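Local coordinates for protein pseudoperoxidase (Leishmania major, PDB 5VIA) that binds heme b within a peroxidase-family fold and is regarded as a pseudoperoxidase, so that true peroxidase activity is uncertain, at residues A[175-180]-A[188-193]; A[147-152]-A[253-258]; A[29-34]-A[97-102]. One frame throughout, in Å; residues are numbered along the deposited sequence.

Contact 1 of 3, residues A[175-180]-A[188-193]; sequences THTGRR and YQFLLE. With HEM (protoporphyrin IX containing Fe), chain B.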
loop_
_atom_site.group_PDB
_atom_site.type_symbol
_atom_site.label_atom_id
_atom_site.label_comp_id
_atom_site.label_asym_id
_atom_site.label_seq_id
_atom_site.Cartn_x
_atom_site.Cartn_y
_atom_site.Cartn_z
ATOM N N THR A 175 -7.923 11.756 4.840
ATOM C CA THR A 175 -7.846 10.468 4.156
ATOM C C THR A 175 -7.779 10.786 2.678
ATOM O O THR A 175 -7.876 11.951 2.312
ATOM C CB THR A 175 -9.071 9.600 4.465
ATOM O OG1 THR A 175 -10.262 10.288 4.062
ATOM C CG2 THR A 175 -9.151 9.328 5.964
ATOM N N HIS A 176 -7.593 9.783 1.824
ATOM C CA HIS A 176 -7.604 10.030 0.390
ATOM C C HIS A 176 -9.020 10.272 -0.149
ATOM O O HIS A 176 -9.217 11.107 -1.042
ATOM C CB HIS A 176 -6.984 8.853 -0.372
ATOM C CG HIS A 176 -5.489 8.817 -0.327
ATOM N ND1 HIS A 176 -4.785 7.944 0.475
ATOM C CD2 HIS A 176 -4.561 9.542 -0.997
ATOM C CE1 HIS A 176 -3.489 8.128 0.295
ATOM N NE2 HIS A 176 -3.326 9.094 -0.592
ATOM N N THR A 177 -10.000 9.530 0.374
ATOM C CA THR A 177 -11.339 9.507 -0.227
ATOM C C THR A 177 -12.477 9.802 0.743
ATOM O O THR A 177 -13.647 9.755 0.358
ATOM C CB THR A 177 -11.636 8.146 -0.898
ATOM O OG1 THR A 177 -11.849 7.147 0.111
ATOM C CG2 THR A 177 -10.493 7.728 -1.795
ATOM N N GLY A 178 -12.151 10.099 1.997
ATOM C CA GLY A 178 -13.188 10.447 2.953
ATOM C C GLY A 178 -13.649 9.261 3.781
ATOM O O GLY A 178 -14.472 9.411 4.697
ATOM N N ARG A 179 -13.121 8.081 3.459
ATOM C CA ARG A 179 -13.449 6.862 4.193
ATOM C C ARG A 179 -12.194 6.052 4.469
ATOM O O ARG A 179 -11.148 6.256 3.834
ATOM C CB ARG A 179 -14.476 6.009 3.438
ATOM C CG ARG A 179 -15.813 6.689 3.259
ATOM C CD ARG A 179 -16.891 5.707 2.840
ATOM N NE ARG A 179 -18.148 6.397 2.551
ATOM C CZ ARG A 179 -19.101 5.916 1.755
ATOM N NH1 ARG A 179 -18.945 4.735 1.165
ATOM N NH2 ARG A 179 -20.206 6.617 1.542
ATOM N N ARG A 180 -12.301 5.128 5.417
ATOM C CA ARG A 180 -11.119 4.452 5.944
ATOM C C ARG A 180 -11.181 2.928 5.961
ATOM O O ARG A 180 -10.148 2.278 6.010
ATOM C CB ARG A 180 -10.872 4.928 7.381
ATOM C CG ARG A 180 -10.578 6.400 7.490
ATOM C CD ARG A 180 -10.239 6.780 8.902
ATOM N NE ARG A 180 -11.412 6.760 9.756
ATOM C CZ ARG A 180 -11.360 6.952 11.068
ATOM N NH1 ARG A 180 -10.183 7.160 11.653
ATOM N NH2 ARG A 180 -12.468 6.924 11.792
ATOM N N TYR A 188 -11.417 5.242 -7.390
ATOM C CA TYR A 188 -11.551 5.712 -8.767
ATOM C C TYR A 188 -12.745 6.634 -8.944
ATOM O O TYR A 188 -12.669 7.642 -9.659
ATOM C CB TYR A 188 -11.671 4.508 -9.708
ATOM C CG TYR A 188 -10.600 3.496 -9.420
ATOM C CD1 TYR A 188 -9.282 3.757 -9.755
ATOM C CD2 TYR A 188 -10.898 2.301 -8.778
ATOM C CE1 TYR A 188 -8.286 2.851 -9.470
ATOM C CE2 TYR A 188 -9.908 1.380 -8.495
ATOM C CZ TYR A 188 -8.604 1.665 -8.839
ATOM O OH TYR A 188 -7.606 0.772 -8.550
ATOM N N GLN A 189 -13.855 6.276 -8.308
ATOM C CA GLN A 189 -15.073 7.063 -8.410
ATOM C C GLN A 189 -14.833 8.421 -7.766
ATOM O O GLN A 189 -15.289 9.448 -8.271
ATOM C CB GLN A 189 -16.234 6.329 -7.723
ATOM C CG GLN A 189 -16.528 4.946 -8.321
ATOM C CD GLN A 189 -17.495 4.122 -7.490
ATOM O OE1 GLN A 189 -17.806 4.467 -6.348
ATOM N NE2 GLN A 189 -17.973 3.025 -8.058
ATOM N N PHE A 190 -14.100 8.417 -6.655
ATOM C CA PHE A 190 -13.823 9.642 -5.906
ATOM C C PHE A 190 -12.955 10.609 -6.712
ATOM O O PHE A 190 -13.285 11.798 -6.824
ATOM C CB PHE A 190 -13.155 9.314 -4.570
ATOM C CG PHE A 190 -12.984 10.507 -3.672
ATOM C CD1 PHE A 190 -13.985 10.868 -2.776
ATOM C CD2 PHE A 190 -11.828 11.276 -3.733
ATOM C CE1 PHE A 190 -13.829 11.962 -1.956
ATOM C CE2 PHE A 190 -11.672 12.375 -2.919
ATOM C CZ PHE A 190 -12.665 12.714 -2.029
ATOM N N LEU A 191 -11.854 10.097 -7.268
ATOM C CA LEU A 191 -10.952 10.913 -8.086
ATOM C C LEU A 191 -11.687 11.583 -9.243
ATOM O O LEU A 191 -11.572 12.796 -9.439
ATOM C CB LEU A 191 -9.782 10.082 -8.632
ATOM C CG LEU A 191 -8.714 9.608 -7.642
ATOM C CD1 LEU A 191 -7.496 9.090 -8.387
ATOM C CD2 LEU A 191 -8.304 10.692 -6.679
ATOM N N LEU A 192 -12.446 10.789 -9.998
ATOM C CA LEU A 192 -13.190 11.292 -11.153
ATOM C C LEU A 192 -14.210 12.349 -10.739
ATOM O O LEU A 192 -14.410 13.339 -11.450
ATOM C CB LEU A 192 -13.892 10.142 -11.891
ATOM C CG LEU A 192 -12.995 9.091 -12.571
ATOM C CD1 LEU A 192 -13.811 7.913 -13.107
ATOM C CD2 LEU A 192 -12.167 9.706 -13.695
ATOM N N GLU A 193 -14.854 12.152 -9.593
ATOM C CA GLU A 193 -15.890 13.091 -9.163
ATOM C C GLU A 193 -15.303 14.438 -8.758
ATOM O O GLU A 193 -15.873 15.483 -9.058
ATOM C CB GLU A 193 -16.730 12.506 -8.021
ATOM C CG GLU A 193 -17.742 13.498 -7.437
ATOM C CD GLU A 193 -18.796 12.828 -6.577
ATOM O OE1 GLU A 193 -19.103 11.648 -6.841
ATOM O OE2 GLU A 193 -19.328 13.480 -5.644
HETATM C CHA HEM B . -1.117 5.999 2.548
HETATM C CHB HEM B . 0.788 8.350 -1.272
HETATM C CHC HEM B . 1.439 4.035 -3.399
HETATM C CHD HEM B . -1.130 1.797 0.089
HETATM C C1A HEM B . -0.589 6.966 1.729
HETATM C C2A HEM B . -0.381 8.343 2.122
HETATM C C3A HEM B . 0.145 8.995 1.089
HETATM C C4A HEM B . 0.287 8.054 -0.019
HETATM C CMA HEM B . 0.532 10.485 1.056
HETATM C CAA HEM B . -0.672 8.923 3.523
HETATM C CBA HEM B . 0.496 8.405 4.384
HETATM C CGA HEM B . 0.413 8.850 5.827
HETATM O O1A HEM B . 0.454 10.080 6.077
HETATM O O2A HEM B . 0.343 7.971 6.730
HETATM C C1B HEM B . 1.166 7.397 -2.196
HETATM C C2B HEM B . 1.788 7.623 -3.480
HETATM C C3B HEM B . 1.997 6.439 -4.075
HETATM C C4B HEM B . 1.463 5.403 -3.193
HETATM C CMB HEM B . 2.176 9.003 -4.031
HETATM C CAB HEM B . 2.653 6.286 -5.471
HETATM C CBB HEM B . 3.329 5.188 -5.824
HETATM C C1C HEM B . 0.801 3.053 -2.662
HETATM C C2C HEM B . 0.706 1.626 -2.998
HETATM C C3C HEM B . -0.009 1.014 -2.014
HETATM C C4C HEM B . -0.383 2.033 -1.045
HETATM C CMC HEM B . 1.351 0.990 -4.261
HETATM C CAC HEM B . -0.423 -0.457 -1.782
HETATM C CBC HEM B . 0.022 -1.475 -2.533
HETATM C C1D HEM B . -1.389 2.717 1.076
HETATM C C2D HEM B . -2.157 2.459 2.277
HETATM C C3D HEM B . -2.157 3.774 3.046
HETATM C C4D HEM B . -1.387 4.691 2.229
HETATM C CMD HEM B . -2.833 1.135 2.694
HETATM C CAD HEM B . -2.817 4.049 4.422
HETATM C CBD HEM B . -1.753 3.660 5.456
HETATM C CGD HEM B . -2.228 3.909 6.868
HETATM O O1D HEM B . -1.386 3.828 7.812
HETATM O O2D HEM B . -3.440 4.192 7.039
HETATM N NA HEM B . -0.178 6.821 0.408
HETATM N NB HEM B . 0.973 6.039 -2.056
HETATM N NC HEM B . 0.118 3.261 -1.459
HETATM N ND HEM B . -0.963 4.043 1.074
HETATM FE FE HEM B . 0.041 5.066 -0.480
#

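Contact 2 of 3, residues A[147-152]-A[253-258]; sequences LTEAEC and RELVVR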
loop_
_atom_site.group_PDB
_atom_site.type_symbol
_atom_site.label_atom_id
_atom_site.label_comp_id
_atom_site.label_asym_id
_atom_site.label_seq_id
_atom_site.Cartn_x
_atom_site.Cartn_y
_atom_site.Cartn_z
ATOM N N LEU A 147 4.651 -5.075 -13.355
ATOM C CA LEU A 147 3.207 -4.909 -13.451
ATOM C C LEU A 147 2.806 -4.305 -14.799
ATOM O O LEU A 147 3.552 -3.492 -15.365
ATOM C CB LEU A 147 2.712 -3.968 -12.335
ATOM C CG LEU A 147 3.053 -4.283 -10.886
ATOM C CD1 LEU A 147 2.215 -3.392 -9.972
ATOM C CD2 LEU A 147 2.753 -5.707 -10.597
ATOM N N THR A 148 1.632 -4.693 -15.303
ATOM C CA THR A 148 1.023 -4.042 -16.467
ATOM C C THR A 148 0.450 -2.711 -15.986
ATOM O O THR A 148 0.350 -2.483 -14.770
ATOM C CB THR A 148 -0.159 -4.848 -17.019
ATOM O OG1 THR A 148 -1.181 -4.920 -16.007
ATOM C CG2 THR A 148 0.273 -6.262 -17.420
ATOM N N GLU A 149 0.036 -1.847 -16.910
ATOM C CA GLU A 149 -0.569 -0.590 -16.470
ATOM C C GLU A 149 -1.889 -0.829 -15.725
ATOM O O GLU A 149 -2.199 -0.136 -14.752
ATOM C CB GLU A 149 -0.733 0.430 -17.612
ATOM C CG GLU A 149 -1.218 1.786 -17.054
ATOM C CD GLU A 149 -1.117 2.944 -18.021
ATOM O OE1 GLU A 149 -1.584 2.813 -19.172
ATOM O OE2 GLU A 149 -0.579 4.003 -17.619
ATOM N N ALA A 150 -2.646 -1.832 -16.156
ATOM C CA ALA A 150 -3.883 -2.207 -15.466
ATOM C C ALA A 150 -3.622 -2.585 -14.004
ATOM O O ALA A 150 -4.363 -2.175 -13.103
ATOM C CB ALA A 150 -4.566 -3.352 -16.199
ATOM N N GLU A 151 -2.562 -3.358 -13.771
ATOM C CA GLU A 151 -2.202 -3.777 -12.420
ATOM C C GLU A 151 -1.725 -2.591 -11.581
ATOM O O GLU A 151 -2.078 -2.483 -10.397
ATOM C CB GLU A 151 -1.142 -4.889 -12.464
ATOM C CG GLU A 151 -1.710 -6.267 -12.857
ATOM C CD GLU A 151 -0.642 -7.262 -13.307
ATOM O OE1 GLU A 151 0.468 -6.833 -13.700
ATOM O OE2 GLU A 151 -0.925 -8.485 -13.293
ATOM N N CYS A 152 -0.936 -1.698 -12.179
ATOM C CA CYS A 152 -0.467 -0.515 -11.441
ATOM C C CYS A 152 -1.645 0.294 -10.924
ATOM O O CYS A 152 -1.704 0.656 -9.741
ATOM C CB CYS A 152 0.366 0.391 -12.353
ATOM S SG CYS A 152 1.973 -0.273 -12.831
ATOM N N ARG A 253 -6.219 7.096 -17.372
ATOM C CA ARG A 253 -7.580 7.547 -17.102
ATOM C C ARG A 253 -8.635 6.524 -17.531
ATOM O O ARG A 253 -9.593 6.284 -16.799
ATOM C CB ARG A 253 -7.850 8.898 -17.772
ATOM C CG ARG A 253 -9.317 9.310 -17.714
ATOM C CD ARG A 253 -9.567 10.640 -18.392
ATOM N NE ARG A 253 -9.609 11.727 -17.423
ATOM C CZ ARG A 253 -10.717 12.151 -16.831
ATOM N NH1 ARG A 253 -11.885 11.587 -17.107
ATOM N NH2 ARG A 253 -10.662 13.146 -15.972
ATOM N N GLU A 254 -8.471 5.923 -18.711
ATOM C CA GLU A 254 -9.428 4.904 -19.143
ATOM C C GLU A 254 -9.477 3.717 -18.179
ATOM O O GLU A 254 -10.528 3.114 -17.991
ATOM C CB GLU A 254 -9.161 4.435 -20.578
ATOM C CG GLU A 254 -9.850 3.108 -20.970
ATOM C CD GLU A 254 -11.400 3.142 -20.992
ATOM O OE1 GLU A 254 -12.049 3.794 -20.136
ATOM O OE2 GLU A 254 -11.980 2.475 -21.885
ATOM N N LEU A 255 -8.351 3.396 -17.548
ATOM C CA LEU A 255 -8.347 2.348 -16.530
ATOM C C LEU A 255 -9.064 2.819 -15.253
ATOM O O LEU A 255 -9.791 2.045 -14.617
ATOM C CB LEU A 255 -6.916 1.889 -16.223
ATOM C CG LEU A 255 -6.251 1.079 -17.358
ATOM C CD1 LEU A 255 -4.732 0.998 -17.220
ATOM C CD2 LEU A 255 -6.820 -0.310 -17.351
ATOM N N VAL A 256 -8.874 4.084 -14.887
ATOM C CA VAL A 256 -9.564 4.644 -13.721
ATOM C C VAL A 256 -11.077 4.684 -13.978
ATOM O O VAL A 256 -11.872 4.270 -13.132
ATOM C CB VAL A 256 -9.036 6.044 -13.377
ATOM C CG1 VAL A 256 -9.978 6.749 -12.385
ATOM C CG2 VAL A 256 -7.641 5.932 -12.797
ATOM N N VAL A 257 -11.464 5.156 -15.159
ATOM C CA VAL A 257 -12.866 5.190 -15.561
ATOM C C VAL A 257 -13.482 3.784 -15.566
ATOM O O VAL A 257 -14.598 3.572 -15.075
ATOM C CB VAL A 257 -13.021 5.831 -16.959
ATOM C CG1 VAL A 257 -14.334 5.418 -17.614
ATOM C CG2 VAL A 257 -12.932 7.344 -16.856
ATOM N N ARG A 258 -12.741 2.833 -16.121
ATOM C CA ARG A 258 -13.183 1.447 -16.200
ATOM C C ARG A 258 -13.375 0.790 -14.825
ATOM O O ARG A 258 -14.359 0.075 -14.617
ATOM C CB ARG A 258 -12.174 0.656 -17.029
ATOM C CG ARG A 258 -12.482 -0.798 -17.221
ATOM C CD ARG A 258 -11.822 -1.293 -18.505
ATOM N NE ARG A 258 -12.677 -1.033 -19.658
ATOM C CZ ARG A 258 -13.538 -1.913 -20.158
ATOM N NH1 ARG A 258 -13.649 -3.122 -19.617
ATOM N NH2 ARG A 258 -14.286 -1.584 -21.202
#

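Contact 3 of 3, residues A[29-34]-A[97-102]; sequences FRPDLA and IKYLNG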
loop_
_atom_site.group_PDB
_atom_site.type_symbol
_atom_site.label_atom_id
_atom_site.label_comp_id
_atom_site.label_asym_id
_atom_site.label_seq_id
_atom_site.Cartn_x
_atom_site.Cartn_y
_atom_site.Cartn_z
ATOM N N PHE A 29 -8.662 -5.093 17.660
ATOM C CA PHE A 29 -8.429 -4.134 18.744
ATOM C C PHE A 29 -7.733 -2.867 18.255
ATOM O O PHE A 29 -7.913 -1.795 18.836
ATOM C CB PHE A 29 -7.623 -4.770 19.876
ATOM C CG PHE A 29 -8.463 -5.511 20.873
ATOM C CD1 PHE A 29 -9.351 -4.823 21.694
ATOM C CD2 PHE A 29 -8.368 -6.892 20.996
ATOM C CE1 PHE A 29 -10.137 -5.497 22.617
ATOM C CE2 PHE A 29 -9.145 -7.574 21.915
ATOM C CZ PHE A 29 -10.033 -6.873 22.734
ATOM N N ARG A 30 -6.942 -3.001 17.192
ATOM C CA ARG A 30 -6.275 -1.868 16.559
ATOM C C ARG A 30 -6.678 -1.809 15.080
ATOM O O ARG A 30 -5.883 -2.166 14.206
ATOM C CB ARG A 30 -4.747 -2.011 16.664
ATOM C CG ARG A 30 -4.180 -1.890 18.084
ATOM C CD ARG A 30 -4.191 -0.441 18.568
ATOM N NE ARG A 30 -3.584 0.456 17.579
ATOM C CZ ARG A 30 -2.385 1.024 17.698
ATOM N NH1 ARG A 30 -1.637 0.808 18.772
ATOM N NH2 ARG A 30 -1.931 1.816 16.731
ATOM N N PRO A 31 -7.920 -1.367 14.802
ATOM C CA PRO A 31 -8.476 -1.359 13.443
ATOM C C PRO A 31 -7.668 -0.510 12.481
ATOM O O PRO A 31 -7.728 -0.749 11.282
ATOM C CB PRO A 31 -9.861 -0.733 13.633
ATOM C CG PRO A 31 -10.192 -0.929 15.059
ATOM C CD PRO A 31 -8.887 -0.859 15.795
ATOM N N ASP A 32 -6.938 0.473 13.002
ATOM C CA ASP A 32 -6.170 1.385 12.165
ATOM C C ASP A 32 -4.947 0.718 11.552
ATOM O O ASP A 32 -4.431 1.174 10.531
ATOM C CB ASP A 32 -5.734 2.615 12.970
ATOM C CG ASP A 32 -4.905 2.261 14.197
ATOM O OD1 ASP A 32 -5.454 1.671 15.164
ATOM O OD2 ASP A 32 -3.700 2.603 14.210
ATOM N N LEU A 33 -4.480 -0.356 12.187
ATOM C CA LEU A 33 -3.252 -1.027 11.751
ATOM C C LEU A 33 -3.462 -1.972 10.575
ATOM O O LEU A 33 -2.496 -2.488 10.002
ATOM C CB LEU A 33 -2.610 -1.768 12.927
ATOM C CG LEU A 33 -2.166 -0.849 14.065
ATOM C CD1 LEU A 33 -1.401 -1.615 15.128
ATOM C CD2 LEU A 33 -1.317 0.285 13.502
ATOM N N ALA A 34 -4.713 -2.209 10.205
ATOM C CA ALA A 34 -4.972 -3.041 9.033
ATOM C C ALA A 34 -4.486 -2.338 7.785
ATOM O O ALA A 34 -3.745 -2.920 6.966
ATOM C CB ALA A 34 -6.443 -3.367 8.919
ATOM N N ILE A 97 -6.213 -6.635 4.103
ATOM C CA ILE A 97 -7.216 -6.571 3.048
ATOM C C ILE A 97 -8.510 -7.253 3.497
ATOM O O ILE A 97 -9.612 -6.703 3.334
ATOM C CB ILE A 97 -6.712 -7.243 1.752
ATOM C CG1 ILE A 97 -5.465 -6.530 1.226
ATOM C CG2 ILE A 97 -7.794 -7.235 0.682
ATOM C CD1 ILE A 97 -4.744 -7.307 0.133
ATOM N N LYS A 98 -8.378 -8.463 4.035
ATOM C CA LYS A 98 -9.518 -9.208 4.564
ATOM C C LYS A 98 -10.271 -8.400 5.611
ATOM O O LYS A 98 -11.512 -8.323 5.589
ATOM C CB LYS A 98 -9.032 -10.517 5.201
ATOM C CG LYS A 98 -10.130 -11.423 5.746
ATOM C CD LYS A 98 -9.528 -12.690 6.350
ATOM C CE LYS A 98 -10.582 -13.757 6.648
ATOM N NZ LYS A 98 -11.510 -13.404 7.738
ATOM N N TYR A 99 -9.522 -7.815 6.540
ATOM C CA TYR A 99 -10.148 -7.068 7.630
ATOM C C TYR A 99 -10.920 -5.881 7.064
ATOM O O TYR A 99 -11.991 -5.541 7.551
ATOM C CB TYR A 99 -9.112 -6.612 8.670
ATOM C CG TYR A 99 -9.715 -5.734 9.757
ATOM C CD1 TYR A 99 -10.403 -6.289 10.827
ATOM C CD2 TYR A 99 -9.613 -4.347 9.688
ATOM C CE1 TYR A 99 -10.963 -5.492 11.808
ATOM C CE2 TYR A 99 -10.174 -3.537 10.661
ATOM C CZ TYR A 99 -10.843 -4.112 11.716
ATOM O OH TYR A 99 -11.402 -3.301 12.677
ATOM N N LEU A 100 -10.383 -5.276 6.009
ATOM C CA LEU A 100 -11.011 -4.105 5.414
ATOM C C LEU A 100 -11.966 -4.444 4.260
ATOM O O LEU A 100 -12.207 -3.609 3.378
ATOM C CB LEU A 100 -9.945 -3.105 4.971
ATOM C CG LEU A 100 -9.091 -2.571 6.123
ATOM C CD1 LEU A 100 -7.956 -1.728 5.593
ATOM C CD2 LEU A 100 -9.955 -1.774 7.113
ATOM N N ASN A 101 -12.520 -5.653 4.289
ATOM C CA ASN A 101 -13.546 -6.071 3.328
ATOM C C ASN A 101 -13.066 -5.990 1.879
ATOM O O ASN A 101 -13.860 -5.757 0.972
ATOM C CB ASN A 101 -14.829 -5.248 3.510
ATOM C CG ASN A 101 -16.084 -6.026 3.143
ATOM O OD1 ASN A 101 -16.044 -7.255 2.998
ATOM N ND2 ASN A 101 -17.216 -5.316 3.003
ATOM N N GLY A 102 -11.768 -6.186 1.671
ATOM C CA GLY A 102 -11.196 -6.100 0.338
ATOM C C GLY A 102 -11.142 -7.446 -0.361
ATOM O O GLY A 102 -11.462 -8.480 0.232
#

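Contact 1 of 3, residues A[175-180]-A[188-193]
T177, in an irregular loop, and F190, on helix 186-194, bring the two backbones to their nearest approach, with CA atoms 6.2 Å apart. F190 sends its ring out from the helix with CG anti to the backbone N (chi1 -173°), which lays one face under the loop. T177 CA stands almost exactly on the ring normal, 3.7 Å from the centroid, a CH-pi contact made by the main chain. The threonine side chain adds a smaller touch at the root of the ring, its CB lying 3.9 Å from F190 CG. Two carbonyl oxygens come close to the ring on its far half: T177 O is 3.2 Å from F190 CE1, and H176 O lies obliquely against the ring, 3.3 Å from F190 CE2. The first is also hydrogen-bonded by R186 NH1, whereas H176 O is buried with no polar partner in the model. The loop is braced from within by an ST motif, in which T175 OG1 accepts the N-H of G178 at 2.8 Å. G178 itself has positive phi, a backbone shape that favours glycine. C237 of strand 235-240 and V222 and V224 of strand 219-224 also touch F190, closing it into a buried apolar cluster. The imidazole of H176 reaches the heme, with CG anti to its own carbonyl carbon (chi1 -77°). Its ring turns an edge to the porphyrin, CE1 lying 3.4 Å from heme C1A, and it stacks on H159, an axial ligand of the iron. In position, though not in kind, H176 recalls the tryptophan beside the proximal histidine of cytochrome c peroxidase; F190 packs on the same loop that carries H176 into the heme pocket.

Contact 2 of 3, residues A[147-152]-A[253-258]
L255 of helix 250-261 reaches across to the first turn of helix 149-155 and spreads its two methyls over E149 and A150. The tight part is CD1, which sits 3.6 Å from E149 CG and 3.7 Å from the backbone N of A150, so it presses on the methylene chain of the glutamate as much as on the main chain. CD2 rests more lightly on A150, 4.0 Å from its CB. E149 offers aliphatic carbon here because its CG is anti to the backbone N (chi1 -173°) and the chain runs on extended, carrying the carboxylate past the leucine to T251, whose OG1 bonds E149 OE1. On the solvent side the contact thins out: the interface buries only 122 Å² in all, its three touching residues stay partly exposed, and E254 and R258 of the same helix lie exposed. At the helix start T148 and E151 form a capping box, with E151 N giving to T148 OG1 at 3.1 Å and T148 N giving to E151 OE1 at 2.9 Å. That carboxylate also meets K276 and S272 of helix 263-279, tying the cap to a third helix. A150 O accepts from Y259 OH, a second link to helix 250-261, whose V256 packs on Y188 and L192 of helix 186-194.

Contact 3 of 3, residues A[29-34]-A[97-102]
Beside Y99 and L100, which meet A34 across the contact, the carbonyl oxygen of I97 receives the N-H of G102 at 2.8 Å. With N101 N bonded to K98 O and N101 in positive phi, this is a Schellman motif ending helix 85-99. Y99, the last helical residue, and L100, the first beyond it, face the start of helix 33-49. A34 CB lies 3.4 Å from Y99 CD2, meeting the ring obliquely, and 3.9 Å from L100 CG, so the one methyl touches both an aromatic ring and a branched side chain. L100 also packs on A35 and I38, extending this buried side along the helix, whereas Y99 lies toward the surface. The preceding type I turn from R30 to L33 is held by L33 N to R30 O and by a side-on salt bridge. R30 NE and NH2 each take one carboxylate oxygen of D32, both through syn lone pairs and nearly in the guanidinium plane, the NH2 bond to OD2 being 3.2 Å long. D68 of helix 67-79 is a second partner of R30 NH2. Two residues beyond A34, T36 binds heme b. Y99 swings out with CG anti to its backbone N (chi1 175°) and runs obliquely across P31, ending with its OH 3.1 Å from P31 CB, a close touch of hydroxyl on proline carbon.

Contact 3 closes first along the chain; contact 1 then falls between the two segments of contact 2. All three belong to the peroxidase domain. Contact 1 touches the heme through H176 and contact 3 lies near T36, so both border the heme surroundings; contact 2 lies farther out, the side chain of E149 being about 12 Å from it. Contacts 1 and 2 have centres 16 Å apart and are joined directly, L192 CD1 of helix 186-194 resting on V257 CA of helix 250-261. Contact 3, some 18 Å from contact 1 between centres, meets it lightly where L100 CD2 approaches R180 O. The centres of contacts 2 and 3 are 25 Å apart, and the two do not touch.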